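Local atomic coordinates of cellulosomal scaffoldin anchoring protein C (PDB entry 4UYP), a protein that anchors cellulosomes to the bacterial cell surface, this piece being its third cohesin domain, which binds the dockerin of the adaptor scaffoldin ScaB. Residues F36-F40 with N111-N115; S60-T64 with M75-P80; M1-G7 with V19-N25; K28-L34 with R83-D88; V45-D51 with A94-V100. All blocks are in the same frame, centred on the assembly; numbering follows the deposited sequence. Where two conformers were deposited one is given.

Interaction 1. Residues F36-F40 with N111-N115; sequences FRTNF and NITTN. With EPE (4-(2-hydroxyethyl)-1-piperazine ethanesulfonic acid), chain U.
The amides of Asn39 and Asn115 meet with planes 46° apart, and Asn115 ND2 donates to a lone pair of Asn39 OD1 at 2.9 Å. The Arg37 guanidinium meets the sulfonate of EPE, probably from the crystallisation liquor, at its edge: Arg37 NH1 donates an almost straight hydrogen bond to EPE O1S (3.0 Å, 167° at the hydrogen). Arg37 also makes cation-pi contacts with Tyr118 and Phe72, and its NH2 donates to Val25 O of the ScaB chain. Asn39 ND2 also bonds EPE O1S, and Asn115 ND2 EPE O2S; the sulfonate thus gathers three side chains of this chain and also bonds Asn115 of the second subunit. On the opposite sheet face the Phe36 ring, CG anti to the backbone N (chi1 -179°), reaches Thr114 CG2 obliquely, 3.5 Å from Phe36 CE1. Backbone bonds join Asn39 and Thr113 both ways. Strand 33-39 is thereby held between strands 109-122 and 72-78, while Phe36 packs on Val4 and Ile6, and Thr114 on Ile6, of strand 3-11.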
# COMPACT_ATOMS: atom_id res chain seq x y z
N PHE C 36 -2.37 5.80 9.86
CA PHE C 36 -1.78 6.41 8.68
C PHE C 36 -0.66 5.50 8.23
O PHE C 36 0.23 5.16 9.03
CB PHE C 36 -1.20 7.82 9.00
CG PHE C 36 -0.59 8.49 7.80
CD1 PHE C 36 -1.43 9.03 6.90
CD2 PHE C 36 0.81 8.47 7.57
CE1 PHE C 36 -1.03 9.59 5.73
CE2 PHE C 36 1.24 9.06 6.30
CZ PHE C 36 0.29 9.59 5.51
N ARG C 37 -0.70 4.97 6.98
CA ARG C 37 0.38 4.09 6.50
C ARG C 37 0.95 4.63 5.23
O ARG C 37 0.20 5.09 4.35
CB ARG C 37 -0.25 2.74 6.21
CG ARG C 37 0.86 1.80 5.70
CD ARG C 37 0.42 0.36 5.45
NE ARG C 37 -0.01 -0.23 6.69
CZ ARG C 37 -0.18 -1.52 6.78
NH1 ARG C 37 0.01 -2.39 5.77
NH2 ARG C 37 -0.58 -2.07 7.93
N THR C 38 2.28 4.64 5.17
CA THR C 38 3.05 5.05 3.95
C THR C 38 3.73 3.84 3.41
O THR C 38 4.32 3.04 4.15
CB THR C 38 4.23 6.05 4.28
OG1 THR C 38 5.14 5.47 5.18
CG2 THR C 38 3.63 7.37 4.89
N ASN C 39 3.75 3.68 2.06
CA ASN C 39 4.66 2.72 1.44
C ASN C 39 5.85 3.41 0.76
O ASN C 39 5.80 4.58 0.44
CB ASN C 39 3.87 1.91 0.36
CG ASN C 39 2.81 0.97 1.03
OD1 ASN C 39 1.61 1.35 1.04
ND2 ASN C 39 3.23 -0.11 1.59
N PHE C 40 6.79 2.53 0.56
CA PHE C 40 8.05 2.94 -0.11
C PHE C 40 8.71 1.69 -0.67
O PHE C 40 8.46 0.56 -0.25
CB PHE C 40 9.03 3.62 0.90
CG PHE C 40 9.33 2.76 2.14
CD1 PHE C 40 8.45 2.86 3.30
CD2 PHE C 40 10.46 1.84 2.22
CE1 PHE C 40 8.74 2.10 4.45
CE2 PHE C 40 10.71 1.11 3.37
CZ PHE C 40 9.83 1.23 4.50
N ASN C 111 8.93 7.57 -4.48
CA ASN C 111 7.56 7.99 -4.09
C ASN C 111 7.21 7.41 -2.70
O ASN C 111 7.31 6.18 -2.47
CB ASN C 111 6.63 7.35 -5.14
CG ASN C 111 6.87 7.99 -6.50
OD1 ASN C 111 6.27 9.04 -6.79
ND2 ASN C 111 7.66 7.34 -7.31
N ILE C 112 6.85 8.35 -1.82
CA ILE C 112 6.45 7.91 -0.42
C ILE C 112 4.94 8.22 -0.41
O ILE C 112 4.49 9.33 -0.47
CB ILE C 112 7.23 8.82 0.59
CG1 ILE C 112 8.77 8.77 0.38
CG2 ILE C 112 6.91 8.35 1.98
CD1 ILE C 112 9.44 7.38 0.38
N THR C 113 4.25 7.08 -0.42
CA THR C 113 2.82 7.08 -0.79
C THR C 113 1.85 6.79 0.35
O THR C 113 2.11 5.89 1.07
CB THR C 113 2.56 5.98 -1.93
OG1 THR C 113 2.98 4.70 -1.57
CG2 THR C 113 3.43 6.37 -3.24
N THR C 114 0.79 7.54 0.46
CA THR C 114 -0.30 7.21 1.47
C THR C 114 -1.08 5.97 1.02
O THR C 114 -1.54 5.97 -0.15
CB THR C 114 -1.21 8.37 1.59
OG1 THR C 114 -0.50 9.58 1.94
CG2 THR C 114 -2.23 8.08 2.76
N ASN C 115 -1.28 5.02 1.88
CA ASN C 115 -1.99 3.75 1.56
C ASN C 115 -3.46 3.93 2.04
O ASN C 115 -3.70 3.84 3.24
CB ASN C 115 -1.27 2.58 2.15
CG ASN C 115 -1.83 1.22 1.69
OD1 ASN C 115 -3.11 1.19 1.53
ND2 ASN C 115 -1.05 0.22 1.60
N1 EPE U . 0.31 -6.78 2.51
C2 EPE U . -0.23 -7.19 3.78
C3 EPE U . -0.96 -8.56 3.50
N4 EPE U . 0.10 -9.51 3.11
C5 EPE U . 1.12 -9.11 2.18
C6 EPE U . 0.66 -7.82 1.55
C7 EPE U . 0.14 -10.88 3.69
C8 EPE U . 1.31 -10.86 4.68
O8 EPE U . 2.46 -11.36 3.95
C9 EPE U . 0.28 -5.45 1.91
C10 EPE U . 0.53 -4.24 2.87
S EPE U . 0.70 -2.79 2.01
O1S EPE U . 1.02 -1.81 3.04
O2S EPE U . -0.59 -2.47 1.38
O3S EPE U . 1.80 -2.90 1.05
O HOH W 1 0.78 3.39 -0.52

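Interaction 2. Residues S60-T64 with M75-P80; sequences SDFTT and MTFEAP. With SO4 (sulfate ion), chain R.
Backbone hydrogen bonds set the frame of Phe62, Thr63 and Thr64 against Met75, Thr76 and Phe77: Thr63 and Thr76 form the hydrogen-bonded pair, with Thr76 N 2.8 Å from Thr63 O, and Glu78 N donates to Asp61 O where the 3-10 segment ending at Asp61 leads into the strand. Thr64 N donates to a sulfate oxygen, SO4 O3, at 2.9 Å. Apolar contacts lie on the face of Phe62, Thr64, Met75 and Phe77. Phe62 runs alongside Met75, its CZ 4.1 Å from Met75 CG, while Thr64 CG2 comes to 3.8 Å from the same Met75 CG. A separate packing contact sets the Asp61 carboxylate beside the Phe77 ring, planes 85° apart, with Asp61 CB 3.6 Å from Phe77 CE1. On the face of Thr63 and Thr76 one water joins Asp61 O, Thr63 OG1, Thr76 OG1 and Glu78 OE1; at the Asp61 end another links Asp61 OD1 to Glu78 O. Charges find partners beyond the hairpin: Asp61 OD1 pairs with Arg85, and Glu78 OE1 with Arg22 of the ScaB chain. The hairpin of strands 62-67 and 72-78 forms one margin of the sheet, strand 72-78 continuing onto 33-39, while Phe62 and Met75 pack on Ala94 of strand 91-100.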
# COMPACT_ATOMS: atom_id res chain seq x y z
N SER C 60 1.58 7.93 25.12
CA SER C 60 0.67 6.84 25.30
C SER C 60 -0.31 6.73 24.17
O SER C 60 -0.82 5.62 23.88
CB SER C 60 -0.12 6.95 26.60
OG SER C 60 0.73 6.75 27.72
N ASP C 61 -0.56 7.85 23.51
CA ASP C 61 -1.64 7.87 22.50
C ASP C 61 -1.14 7.47 21.11
O ASP C 61 -1.94 7.31 20.16
CB ASP C 61 -2.24 9.29 22.41
CG ASP C 61 -2.70 9.82 23.78
OD1 ASP C 61 -3.03 9.00 24.63
OD2 ASP C 61 -2.76 11.04 23.86
N PHE C 62 0.16 7.34 20.91
CA PHE C 62 0.79 7.22 19.58
C PHE C 62 1.64 5.97 19.49
O PHE C 62 2.39 5.65 20.36
CB PHE C 62 1.72 8.45 19.42
CG PHE C 62 2.45 8.53 18.08
CD1 PHE C 62 1.76 8.94 16.92
CD2 PHE C 62 3.82 8.31 18.05
CE1 PHE C 62 2.44 9.07 15.75
CE2 PHE C 62 4.50 8.46 16.87
CZ PHE C 62 3.84 8.84 15.71
N THR C 63 1.38 5.19 18.44
CA THR C 63 2.05 3.91 18.23
C THR C 63 2.58 3.86 16.82
O THR C 63 1.89 4.31 15.87
CB THR C 63 1.10 2.71 18.40
OG1 THR C 63 0.41 2.92 19.66
CG2 THR C 63 1.91 1.43 18.52
N THR C 64 3.78 3.29 16.61
CA THR C 64 4.32 3.19 15.24
C THR C 64 4.90 1.78 15.04
O THR C 64 5.22 1.07 15.96
CB THR C 64 5.39 4.24 14.98
OG1 THR C 64 6.62 3.86 15.69
CG2 THR C 64 5.03 5.64 15.36
N MET C 75 1.45 4.35 11.48
CA MET C 75 1.33 5.21 12.69
C MET C 75 -0.14 5.15 13.14
O MET C 75 -1.02 5.27 12.28
CB MET C 75 1.75 6.67 12.32
CG MET C 75 3.30 6.81 12.24
SD MET C 75 3.77 7.67 10.70
CE MET C 75 3.52 6.43 9.39
N THR C 76 -0.36 5.06 14.44
CA THR C 76 -1.75 5.25 14.95
C THR C 76 -1.78 6.28 16.04
O THR C 76 -0.82 6.46 16.81
CB THR C 76 -2.41 3.98 15.53
OG1 THR C 76 -1.61 3.40 16.60
CG2 THR C 76 -2.50 2.92 14.40
N PHE C 77 -2.92 6.97 16.10
CA PHE C 77 -3.26 7.86 17.24
C PHE C 77 -4.59 7.42 17.80
O PHE C 77 -5.54 7.12 17.06
CB PHE C 77 -3.41 9.29 16.75
CG PHE C 77 -3.89 10.25 17.82
CD1 PHE C 77 -3.06 10.65 18.87
CD2 PHE C 77 -5.20 10.71 17.80
CE1 PHE C 77 -3.49 11.53 19.85
CE2 PHE C 77 -5.65 11.59 18.79
CZ PHE C 77 -4.82 11.99 19.81
N GLU C 78 -4.63 7.26 19.14
CA GLU C 78 -5.88 6.93 19.85
C GLU C 78 -5.98 7.94 20.99
O GLU C 78 -5.16 7.81 21.96
CB GLU C 78 -5.85 5.53 20.35
CG GLU C 78 -5.71 4.42 19.25
CD GLU C 78 -5.05 3.12 19.83
OE1 GLU C 78 -3.90 3.19 20.38
OE2 GLU C 78 -5.81 2.12 19.65
N ALA C 79 -6.86 8.91 20.92
CA ALA C 79 -7.04 9.79 22.07
C ALA C 79 -7.51 9.00 23.27
O ALA C 79 -8.12 7.96 23.13
CB ALA C 79 -8.08 10.80 21.72
N PRO C 80 -7.15 9.48 24.44
CA PRO C 80 -7.72 8.81 25.63
C PRO C 80 -9.25 8.96 25.67
O PRO C 80 -9.82 9.86 25.02
CB PRO C 80 -7.01 9.60 26.79
CG PRO C 80 -6.80 10.99 26.20
CD PRO C 80 -6.34 10.66 24.76
S SO4 R . 6.67 3.34 19.15
O1 SO4 R . 6.88 4.46 20.24
O2 SO4 R . 6.98 4.03 17.83
O3 SO4 R . 5.29 2.92 19.10
O4 SO4 R . 7.48 1.92 19.14
O HOH W 2 -3.02 4.07 22.84
O HOH W 3 -1.90 4.53 19.16
O HOH W 4 -4.60 6.75 24.44

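Interaction 3. Residues M1-G7 with V19-N25; sequences MLQVDIG and VPITFTN
Val4 lies beside both Ile21 and Phe23, all three pointing to the same face of the strand pair. Its two methyls divide the work: CG1, anti to the backbone N (chi1 -178°), comes to 3.8 Å from Ile21 CG2, while Val4 CG2 lies 4.0 Å from Phe23 CD1, oblique to the ring. Further along, Ile6 and Val19 meet at a slant, and Ile6 CG2 and Val19 CG1 are tightly packed at 3.4 Å. At the other end the Asn25 amide is almost perpendicular to that of Gln3, the planes 86° apart; Gln3 NE2 and Asn25 ND2, 3.1 Å apart, are both donors and form no hydrogen bond. Instead Asn25 ND2 donates to Met1 O at 3.0 Å, with that oxygen in the Asn25 amide plane. On the face of Gln3, Asp5, Thr22 and Thr24, one water bridges Asp5 OD2, Pro20 O and Thr22 OG1, and another joins Gln3 O to Thr24 OG1. Paired backbone bonds between Gln3 and Thr24 and between Asp5 and Thr22 fix the register. This is an antiparallel beta hairpin of the cohesin fold, with an apolar inner face that reaches Phe36 and Leu34. Its first strand holds Asp5 and Ile6, which with Asn135 and Asp136 form a calcium site that has no ion bound to this chain.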
# COMPACT_ATOMS: atom_id res chain seq x y z
N MET C 1 -11.48 20.61 3.64
CA MET C 1 -11.49 19.31 4.37
C MET C 1 -10.09 19.03 4.89
O MET C 1 -9.16 19.76 4.54
CB MET C 1 -11.92 18.22 3.45
CG MET C 1 -10.96 17.92 2.33
SD MET C 1 -11.98 17.33 1.00
CE MET C 1 -12.72 18.92 0.54
N LEU C 2 -10.03 18.06 5.79
CA LEU C 2 -8.71 17.66 6.36
C LEU C 2 -7.78 17.25 5.22
O LEU C 2 -8.19 16.47 4.35
CB LEU C 2 -9.00 16.46 7.23
CG LEU C 2 -7.76 15.81 7.87
CD1 LEU C 2 -6.98 16.74 8.77
CD2 LEU C 2 -8.15 14.53 8.66
N GLN C 3 -6.54 17.76 5.31
CA GLN C 3 -5.52 17.44 4.25
C GLN C 3 -4.31 16.91 5.00
O GLN C 3 -3.75 17.55 5.92
CB GLN C 3 -5.13 18.74 3.52
CG GLN C 3 -6.22 19.41 2.69
CD GLN C 3 -5.83 20.82 2.27
OE1 GLN C 3 -4.64 21.21 2.30
NE2 GLN C 3 -6.83 21.62 1.90
N VAL C 4 -3.90 15.76 4.48
CA VAL C 4 -2.64 15.11 5.01
C VAL C 4 -1.56 15.30 3.91
O VAL C 4 -1.78 14.96 2.74
CB VAL C 4 -2.89 13.67 5.27
CG1 VAL C 4 -1.60 12.99 5.88
CG2 VAL C 4 -4.04 13.54 6.27
N ASP C 5 -0.42 15.80 4.34
CA ASP C 5 0.69 16.07 3.37
C ASP C 5 1.89 15.23 3.81
O ASP C 5 2.36 15.40 4.96
CB ASP C 5 1.06 17.48 3.38
CG ASP C 5 2.11 17.79 2.37
OD1 ASP C 5 1.78 18.05 1.20
OD2 ASP C 5 3.36 17.79 2.78
N ILE C 6 2.43 14.43 2.89
CA ILE C 6 3.77 13.77 3.08
C ILE C 6 4.77 14.70 2.44
O ILE C 6 4.71 14.94 1.19
CB ILE C 6 3.78 12.39 2.46
CG1 ILE C 6 2.71 11.47 3.09
CG2 ILE C 6 5.19 11.77 2.54
CD1 ILE C 6 2.71 10.11 2.46
N GLY C 7 5.69 15.31 3.18
CA GLY C 7 6.63 16.28 2.63
C GLY C 7 7.66 15.60 1.71
O GLY C 7 7.95 14.40 1.85
N VAL C 19 11.11 13.02 6.36
CA VAL C 19 9.86 13.23 5.65
C VAL C 19 8.79 13.56 6.72
O VAL C 19 8.30 12.64 7.38
CB VAL C 19 9.53 11.92 4.85
CG1 VAL C 19 8.11 11.98 4.27
CG2 VAL C 19 10.52 11.74 3.69
N PRO C 20 8.35 14.82 6.78
CA PRO C 20 7.27 15.22 7.75
C PRO C 20 5.89 14.87 7.20
O PRO C 20 5.63 15.01 6.02
CB PRO C 20 7.47 16.72 7.92
CG PRO C 20 7.99 17.18 6.57
CD PRO C 20 8.86 16.00 6.04
N ILE C 21 5.04 14.44 8.11
CA ILE C 21 3.64 14.20 7.80
C ILE C 21 2.85 15.30 8.54
O ILE C 21 2.86 15.38 9.79
CB ILE C 21 3.14 12.81 8.19
CG1 ILE C 21 3.92 11.66 7.49
CG2 ILE C 21 1.62 12.72 7.96
CD1 ILE C 21 3.94 10.35 8.22
N THR C 22 2.18 16.16 7.75
CA THR C 22 1.53 17.38 8.25
C THR C 22 0.03 17.22 8.08
O THR C 22 -0.45 16.70 7.06
CB THR C 22 1.97 18.68 7.51
OG1 THR C 22 3.40 18.77 7.52
CG2 THR C 22 1.29 19.99 8.07
N PHE C 23 -0.73 17.67 9.07
CA PHE C 23 -2.18 17.73 8.91
C PHE C 23 -2.64 19.24 8.90
O PHE C 23 -2.22 20.07 9.71
CB PHE C 23 -2.86 17.19 10.17
CG PHE C 23 -2.70 15.70 10.46
CD1 PHE C 23 -2.13 14.82 9.52
CD2 PHE C 23 -3.11 15.18 11.71
CE1 PHE C 23 -1.98 13.44 9.83
CE2 PHE C 23 -3.03 13.81 11.98
CZ PHE C 23 -2.46 12.94 11.05
N THR C 24 -3.47 19.51 7.89
CA THR C 24 -4.00 20.88 7.66
C THR C 24 -5.51 20.78 7.68
O THR C 24 -6.10 19.84 7.24
CB THR C 24 -3.38 21.45 6.34
OG1 THR C 24 -1.98 21.74 6.62
CG2 THR C 24 -3.98 22.86 5.98
N ASN C 25 -6.15 21.88 8.14
CA ASN C 25 -7.64 21.94 8.26
C ASN C 25 -8.18 20.82 9.17
O ASN C 25 -9.20 20.13 8.91
CB ASN C 25 -8.34 21.84 6.89
CG ASN C 25 -7.87 22.90 5.92
OD1 ASN C 25 -7.48 23.98 6.25
ND2 ASN C 25 -7.79 22.47 4.70
O HOH W 5 -1.21 19.12 5.38
O HOH W 6 4.43 17.59 5.35

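Interaction 4. Residues K28-L34 with R83-D88; sequences KSGIYAL and RARIID
A single antiparallel bridge joins Ile31 to Ile87, with Ile31 N 2.8 Å from Ile87 O and a weak return bond from Ile87 N to Ile31 O. It ties the approach to strand 33-39 to the loop between strands 72-78 and 91-100 of the cohesin fold, next to a classic beta bulge in which Tyr32 and Ala33 both face Tyr122. Ile31 CD1 and Ile87 CG2 touch at 4.1 Å, and Leu34 CD2 meets Ile87 CD1, facing a core that includes Phe23, Phe77 and Phe93. In Ile86, CG1 anti to the backbone N (chi1 -164°) and a turn at chi2 (80°) carry CD1 to the edge of the Tyr32 ring. The same methyl sits over one face of the Arg83 guanidinium, which is nearly parallel in plane to the Tyr32 ring but displaced, NH1 approaching Tyr32 CD1 obliquely. Arg83 NH1 also donates to Tyr123 O, and Tyr32 OH reaches Asp59 of the ScaB chain. Waters link Lys28 to Asp88, and Arg83 NH2 donates to Ser29 O at 3.0 Å, tilted from the carbonyl plane.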
# COMPACT_ATOMS: atom_id res chain seq x y z
N LYS C 28 -11.97 21.25 14.32
CA LYS C 28 -11.83 21.71 15.69
C LYS C 28 -12.52 20.83 16.74
O LYS C 28 -12.15 20.88 17.93
CB LYS C 28 -12.34 23.20 15.80
CG LYS C 28 -11.59 24.07 14.76
CD LYS C 28 -10.12 24.11 15.09
CE LYS C 28 -9.54 25.34 14.32
NZ LYS C 28 -8.06 25.34 14.33
N SER C 29 -13.47 20.02 16.27
CA SER C 29 -14.08 19.08 17.20
C SER C 29 -13.19 17.93 17.57
O SER C 29 -13.48 17.18 18.51
CB SER C 29 -15.41 18.56 16.59
OG SER C 29 -15.29 17.88 15.39
N GLY C 30 -12.15 17.72 16.74
CA GLY C 30 -11.11 16.77 17.17
C GLY C 30 -11.11 15.45 16.40
O GLY C 30 -12.18 14.87 16.10
N ILE C 31 -9.87 14.95 16.15
CA ILE C 31 -9.69 13.60 15.64
C ILE C 31 -9.44 12.71 16.84
O ILE C 31 -8.48 12.96 17.63
CB ILE C 31 -8.45 13.55 14.69
CG1 ILE C 31 -8.60 14.53 13.50
CG2 ILE C 31 -8.29 12.09 14.24
CD1 ILE C 31 -7.26 14.67 12.67
N TYR C 32 -10.34 11.74 17.05
CA TYR C 32 -10.21 10.83 18.18
C TYR C 32 -9.29 9.64 17.89
O TYR C 32 -8.70 9.08 18.82
CB TYR C 32 -11.68 10.35 18.44
CG TYR C 32 -11.87 9.46 19.64
CD1 TYR C 32 -11.58 9.97 20.94
CD2 TYR C 32 -12.30 8.16 19.54
CE1 TYR C 32 -11.83 9.17 22.06
CE2 TYR C 32 -12.57 7.34 20.67
CZ TYR C 32 -12.31 7.87 21.91
OH TYR C 32 -12.54 7.12 23.05
N ALA C 33 -9.29 9.16 16.62
CA ALA C 33 -8.47 7.95 16.33
C ALA C 33 -8.13 8.04 14.86
O ALA C 33 -8.89 8.50 14.04
CB ALA C 33 -9.22 6.65 16.62
N LEU C 34 -6.94 7.54 14.49
CA LEU C 34 -6.53 7.51 13.07
C LEU C 34 -5.46 6.47 12.95
O LEU C 34 -4.71 6.12 13.87
CB LEU C 34 -6.02 8.89 12.60
CG LEU C 34 -4.62 9.29 13.12
CD1 LEU C 34 -3.58 8.96 12.01
CD2 LEU C 34 -4.64 10.82 13.41
N ARG C 83 -10.96 12.24 25.99
CA ARG C 83 -10.51 13.25 25.13
C ARG C 83 -9.57 14.29 25.82
O ARG C 83 -9.43 15.43 25.28
CB ARG C 83 -11.67 13.94 24.44
CG ARG C 83 -12.58 13.13 23.66
CD ARG C 83 -13.10 14.31 22.76
NE ARG C 83 -13.75 13.70 21.74
CZ ARG C 83 -13.68 13.55 20.43
NH1 ARG C 83 -14.22 12.36 20.17
NH2 ARG C 83 -13.40 14.36 19.38
N ALA C 84 -8.82 13.89 26.85
CA ALA C 84 -7.85 14.81 27.54
C ALA C 84 -6.75 15.26 26.59
O ALA C 84 -6.14 16.33 26.76
CB ALA C 84 -7.25 14.21 28.82
N ARG C 85 -6.51 14.45 25.55
CA ARG C 85 -5.59 14.87 24.47
C ARG C 85 -6.46 14.58 23.26
O ARG C 85 -7.25 13.61 23.28
CB ARG C 85 -4.31 13.98 24.37
CG ARG C 85 -3.18 14.33 25.34
CD ARG C 85 -3.13 13.56 26.57
NE ARG C 85 -3.17 12.12 26.42
CZ ARG C 85 -3.36 11.26 27.41
NH1 ARG C 85 -3.57 11.74 28.73
NH2 ARG C 85 -3.32 9.96 27.22
N ILE C 86 -6.34 15.39 22.25
CA ILE C 86 -7.16 15.19 21.03
C ILE C 86 -6.36 15.91 19.97
O ILE C 86 -5.55 16.82 20.34
CB ILE C 86 -8.59 15.80 21.19
CG1 ILE C 86 -9.47 15.24 20.13
CG2 ILE C 86 -8.43 17.32 21.27
CD1 ILE C 86 -9.96 13.90 20.46
N ILE C 87 -6.47 15.54 18.67
CA ILE C 87 -5.79 16.34 17.64
C ILE C 87 -6.86 17.27 17.06
O ILE C 87 -7.82 16.78 16.42
CB ILE C 87 -5.16 15.43 16.61
CG1 ILE C 87 -3.96 14.68 17.21
CG2 ILE C 87 -4.63 16.29 15.40
CD1 ILE C 87 -3.36 13.68 16.25
N ASP C 88 -6.73 18.57 17.40
CA ASP C 88 -7.76 19.51 16.97
C ASP C 88 -7.13 20.79 16.47
O ASP C 88 -7.80 21.89 16.46
CB ASP C 88 -8.74 19.82 18.11
CG ASP C 88 -8.10 20.52 19.22
OD1 ASP C 88 -6.88 20.72 19.34
OD2 ASP C 88 -8.92 20.82 20.25
O HOH W 7 -7.54 24.53 16.93
O HOH W 8 -11.74 19.55 20.28

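Interaction 5. Residues V45-D51 with A94-V100; sequences VTVASID and ATINFKV
Phe98 turns its CD1–CE1 side toward two valines: Val45 CG2 lies 3.6 Å from Phe98 CD1 and Val47 CG2 3.8 Å from Phe98 CE1, both oblique to the ring. Ile96 CG2, from the same strand as Phe98, sits over one face of the ring, offset toward its rim, and also touches Val47 CG2 at 3.9 Å, so the methyls and ring form one apolar patch. Between Val47 and Ser49 the register slips at a classic beta bulge, Ala48 and Ser49 both facing Asn97; Asn97 O takes Ala48 N at 2.8 Å and Ser49 N weakly. The Asn97 side chain, with CG beside its own backbone N (chi1 -54°), reaches across to Ser49 and Asp51 on the same face of the sheet. Its ND2 donates to Ser49 OG at 2.9 Å and to Asp51 OD2 at 3.0 Å, both acceptors near the amide plane, though Asp51 OD2 is met from above its carboxylate plane. Asn97 OD1 is bonded to Ser18. With both ends of the amide engaged, its rotation is fixed, and a polar network beside the bulge backs the apolar face.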
# COMPACT_ATOMS: atom_id res chain seq x y z
N VAL C 45 14.88 2.99 -0.03
CA VAL C 45 14.96 3.62 1.29
C VAL C 45 14.48 2.60 2.29
O VAL C 45 13.69 1.69 2.00
CB VAL C 45 14.09 4.89 1.41
CG1 VAL C 45 14.64 5.97 0.44
CG2 VAL C 45 12.61 4.63 1.17
N THR C 46 14.88 2.83 3.52
CA THR C 46 14.40 2.03 4.65
C THR C 46 14.16 3.02 5.82
O THR C 46 14.76 4.12 5.91
CB THR C 46 15.37 0.95 5.14
OG1 THR C 46 16.70 1.50 5.31
CG2 THR C 46 15.30 -0.19 4.18
N VAL C 47 13.30 2.65 6.75
CA VAL C 47 13.03 3.55 7.89
C VAL C 47 14.09 3.38 8.99
O VAL C 47 14.33 2.25 9.47
CB VAL C 47 11.65 3.26 8.51
CG1 VAL C 47 11.37 4.15 9.74
CG2 VAL C 47 10.55 3.49 7.47
N ALA C 48 14.77 4.45 9.33
CA ALA C 48 15.71 4.48 10.46
C ALA C 48 14.96 4.70 11.76
O ALA C 48 15.30 4.09 12.82
CB ALA C 48 16.77 5.58 10.26
N SER C 49 13.95 5.58 11.75
CA SER C 49 13.18 5.87 12.98
C SER C 49 11.98 6.70 12.58
O SER C 49 11.92 7.30 11.46
CB SER C 49 13.95 6.69 14.02
OG SER C 49 14.48 7.89 13.45
N ILE C 50 10.93 6.73 13.42
CA ILE C 50 9.77 7.61 13.24
C ILE C 50 9.66 8.47 14.48
O ILE C 50 9.65 7.89 15.59
CB ILE C 50 8.50 6.75 13.05
CG1 ILE C 50 8.64 5.93 11.77
CG2 ILE C 50 7.27 7.71 12.91
CD1 ILE C 50 7.47 4.98 11.56
N ASP C 51 9.51 9.77 14.36
CA ASP C 51 9.41 10.67 15.52
C ASP C 51 8.03 11.31 15.52
O ASP C 51 7.67 12.04 14.58
CB ASP C 51 10.43 11.78 15.41
CG ASP C 51 11.88 11.30 15.40
OD1 ASP C 51 12.18 10.23 16.03
OD2 ASP C 51 12.78 11.96 14.84
N ALA C 94 3.93 13.51 12.49
CA ALA C 94 5.09 12.61 12.70
C ALA C 94 6.04 12.91 11.62
O ALA C 94 5.69 13.48 10.57
CB ALA C 94 4.65 11.13 12.69
N THR C 95 7.30 12.49 11.81
CA THR C 95 8.34 12.60 10.78
C THR C 95 8.99 11.24 10.64
O THR C 95 9.37 10.63 11.64
CB THR C 95 9.36 13.63 11.17
OG1 THR C 95 8.69 14.91 11.34
CG2 THR C 95 10.44 13.83 10.07
N ILE C 96 9.12 10.80 9.40
CA ILE C 96 9.78 9.49 9.15
C ILE C 96 11.24 9.78 8.73
O ILE C 96 11.42 10.60 7.78
CB ILE C 96 9.11 8.69 8.07
CG1 ILE C 96 7.65 8.45 8.48
CG2 ILE C 96 9.82 7.34 7.87
CD1 ILE C 96 6.86 7.93 7.29
N ASN C 97 12.23 9.26 9.45
CA ASN C 97 13.63 9.39 9.00
C ASN C 97 14.03 8.20 8.18
O ASN C 97 14.03 7.09 8.71
CB ASN C 97 14.47 9.55 10.24
CG ASN C 97 13.97 10.71 11.12
OD1 ASN C 97 13.90 11.84 10.63
ND2 ASN C 97 13.69 10.43 12.37
N PHE C 98 14.27 8.45 6.90
CA PHE C 98 14.55 7.36 5.95
C PHE C 98 16.05 7.30 5.60
O PHE C 98 16.67 8.35 5.33
CB PHE C 98 13.88 7.62 4.61
CG PHE C 98 12.39 7.32 4.56
CD1 PHE C 98 11.99 5.99 4.49
CD2 PHE C 98 11.45 8.29 4.62
CE1 PHE C 98 10.63 5.66 4.37
CE2 PHE C 98 10.04 7.95 4.48
CZ PHE C 98 9.69 6.66 4.36
N LYS C 99 16.63 6.13 5.70
CA LYS C 99 17.98 5.89 5.14
C LYS C 99 17.89 5.64 3.64
O LYS C 99 17.22 4.71 3.20
CB LYS C 99 18.57 4.61 5.89
CG LYS C 99 19.78 4.00 5.18
CD LYS C 99 20.91 4.93 5.34
CE LYS C 99 22.23 4.22 4.86
NZ LYS C 99 22.14 3.67 3.55
N VAL C 100 18.57 6.51 2.87
CA VAL C 100 18.69 6.35 1.43
C VAL C 100 19.79 5.27 1.17
O VAL C 100 20.91 5.42 1.67
CB VAL C 100 19.10 7.67 0.77
CG1 VAL C 100 19.24 7.47 -0.73
CG2 VAL C 100 18.02 8.74 1.08
O HOH W 9 17.98 1.86 2.76
O HOH W 10 7.93 14.93 13.90

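Interaction 1 is the buried contact of the set, whereas interactions 2 to 5 are partly buried. Interactions 1 and 4 share strand 33-39, and Phe36 N with Met75 O carries the sheet from interaction 1 into interaction 2. Toward the opposite margin of the sheet, backbone bonds from Val19 and Ile21 to Ile96 and Ala94 join interaction 3 to interaction 5. Phe23 of interaction 3 packs on Leu34 and Ile87 of interaction 4, while Phe40 of interaction 1 meets Phe98 of interaction 5. Chemistry follows place: interactions 1, 2 and 4 send polar groups to the ScaB chain, interaction 3 carries calcium-site residues, and interaction 5 touches no other protein chain of the assembly.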